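Local coordinates for cyanuric acid amidohydrolase (Azorhizobium caulinodans, PDB 4NQ3), which catalyses the hydrolytic opening of the s-triazine ring of cyanuric acid, giving carboxybiuret that decarboxylates spontaneously to biuret during the breakdown of herbicides such as atrazine, at residues 7-12 and 18-23. Sequence-based numbering, arbitrary orientation.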
loop_
_atom_site.group_PDB
_atom_site.type_symbol
_atom_site.label_atom_id
_atom_site.label_comp_id
_atom_site.label_asym_id
_atom_site.label_seq_id
_atom_site.Cartn_x
_atom_site.Cartn_y
_atom_site.Cartn_z
ATOM N N HIS A 7 -15.963 16.426 24.757
ATOM C CA HIS A 7 -15.689 15.087 25.294
ATOM C C HIS A 7 -14.823 14.245 24.371
ATOM O O HIS A 7 -15.229 13.978 23.249
ATOM C CB HIS A 7 -16.994 14.327 25.533
ATOM C CG HIS A 7 -17.958 15.026 26.437
ATOM N ND1 HIS A 7 -17.857 14.980 27.812
ATOM C CD2 HIS A 7 -19.042 15.793 26.161
ATOM C CE1 HIS A 7 -18.840 15.685 28.343
ATOM N NE2 HIS A 7 -19.574 16.188 27.363
ATOM N N ARG A 8 -13.656 13.800 24.828
ATOM C CA ARG A 8 -12.832 12.930 23.982
ATOM C C ARG A 8 -13.034 11.444 24.349
ATOM O O ARG A 8 -12.733 11.010 25.451
ATOM C CB ARG A 8 -11.365 13.310 24.081
ATOM C CG ARG A 8 -10.560 12.920 22.868
ATOM C CD ARG A 8 -9.157 13.590 22.859
ATOM N NE ARG A 8 -8.372 13.109 23.990
ATOM C CZ ARG A 8 -7.396 13.767 24.609
ATOM N NH1 ARG A 8 -7.008 14.980 24.233
ATOM N NH2 ARG A 8 -6.796 13.175 25.626
ATOM N N ILE A 9 -13.583 10.676 23.426
ATOM C CA ILE A 9 -13.941 9.301 23.700
ATOM C C ILE A 9 -13.119 8.304 22.861
ATOM O O ILE A 9 -13.054 8.417 21.640
ATOM C CB ILE A 9 -15.446 9.092 23.449
ATOM C CG1 ILE A 9 -16.238 10.023 24.369
ATOM C CG2 ILE A 9 -15.855 7.630 23.665
ATOM C CD1 ILE A 9 -17.724 9.962 24.195
ATOM N N ALA A 10 -12.472 7.342 23.515
ATOM C CA ALA A 10 -11.756 6.298 22.784
ATOM C C ALA A 10 -12.717 5.351 22.013
ATOM O O ALA A 10 -13.879 5.212 22.364
ATOM C CB ALA A 10 -10.907 5.515 23.724
ATOM N N THR A 11 -12.229 4.740 20.940
ATOM C CA THR A 11 -12.991 3.769 20.144
ATOM C C THR A 11 -12.069 2.615 19.737
ATOM O O THR A 11 -10.909 2.834 19.359
ATOM C CB THR A 11 -13.569 4.396 18.867
ATOM O OG1 THR A 11 -12.472 4.763 18.019
ATOM C CG2 THR A 11 -14.393 5.658 19.170
ATOM N N ALA A 12 -12.576 1.393 19.763
ATOM C CA ALA A 12 -11.736 0.251 19.427
ATOM C C ALA A 12 -11.888 -0.139 17.973
ATOM O O ALA A 12 -11.182 -1.013 17.485
ATOM C CB ALA A 12 -12.075 -0.924 20.316
ATOM N N SER A 18 -19.552 2.425 21.984
ATOM C CA SER A 18 -19.796 2.030 23.374
ATOM C C SER A 18 -19.483 3.135 24.400
ATOM O O SER A 18 -20.163 3.254 25.422
ATOM C CB SER A 18 -19.010 0.762 23.694
ATOM O OG SER A 18 -17.617 1.004 23.745
ATOM N N GLY A 19 -18.457 3.935 24.142
ATOM C CA GLY A 19 -18.054 4.919 25.114
ATOM C C GLY A 19 -18.990 6.095 25.053
ATOM O O GLY A 19 -19.241 6.768 26.057
ATOM N N LEU A 20 -19.522 6.359 23.867
ATOM C CA LEU A 20 -20.461 7.453 23.758
ATOM C C LEU A 20 -21.777 7.027 24.403
ATOM O O LEU A 20 -22.422 7.835 25.076
ATOM C CB LEU A 20 -20.663 7.873 22.304
ATOM C CG LEU A 20 -21.812 8.877 22.131
ATOM C CD1 LEU A 20 -21.653 10.035 23.105
ATOM C CD2 LEU A 20 -21.882 9.392 20.701
ATOM N N ALA A 21 -22.169 5.763 24.219
ATOM C CA ALA A 21 -23.328 5.207 24.928
ATOM C C ALA A 21 -23.218 5.370 26.437
ATOM O O ALA A 21 -24.167 5.782 27.099
ATOM C CB ALA A 21 -23.493 3.761 24.604
ATOM N N ALA A 22 -22.061 5.018 26.986
ATOM C CA ALA A 22 -21.845 5.080 28.431
ATOM C C ALA A 22 -21.883 6.516 28.923
ATOM O O ALA A 22 -22.422 6.789 30.000
ATOM C CB ALA A 22 -20.532 4.432 28.815
ATOM N N ALA A 23 -21.299 7.434 28.152
ATOM C CA ALA A 23 -21.294 8.824 28.569
ATOM C C ALA A 23 -22.717 9.339 28.598
ATOM O O ALA A 23 -23.063 10.117 29.475
ATOM C CB ALA A 23 -20.441 9.668 27.659
HETATM O O HOH W 1 -16.359 4.481 22.293
#
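Ile9 reaches from strand 2-10 onto the start of helix 18-25 in what is predicted to be the first of the three repeating units, where the strand leads through a short loop into the helix, which packs on one face of a four-stranded mixed sheet. The two segment axes approach to 7.9 Å and run at 134°. CG2 of Ile9 lies against the backbone of Gly19, 3.8 Å from its C atom; Gly19, which has no side chain, presents bare backbone to this methyl. With CG1 anti to the carbonyl carbon (chi1 -60°) and the chain extended beyond it, CD1 of Ile9 arrives 3.7 Å from Leu20 CA. The same methyl also meets Leu20 CB. More loosely, Ile9 CD1 lies 4.4 Å from Ala23 CB, one turn after Gly19. An alanine in place of Ile9 lacks CG2 and CD1 and would probably open a gap beside the Gly19 backbone, leaving Leu20 CB and Ala23 CB without their methyl partner. Farther out, Leu20 and Ala23 both rest on Ile29, while backbone bonds from Ile9 to Phe90 and from His7 to Val92 tie the strand to strand 89-97. Thr11 O accepts a hydrogen bond from Arg298 of a neighbouring subunit, which places the end of the strand at a subunit interface. At the loop end, one water bridges the segments, donating to Ala10 O at 2.6 Å and accepting from Gly19 N at 2.8 Å.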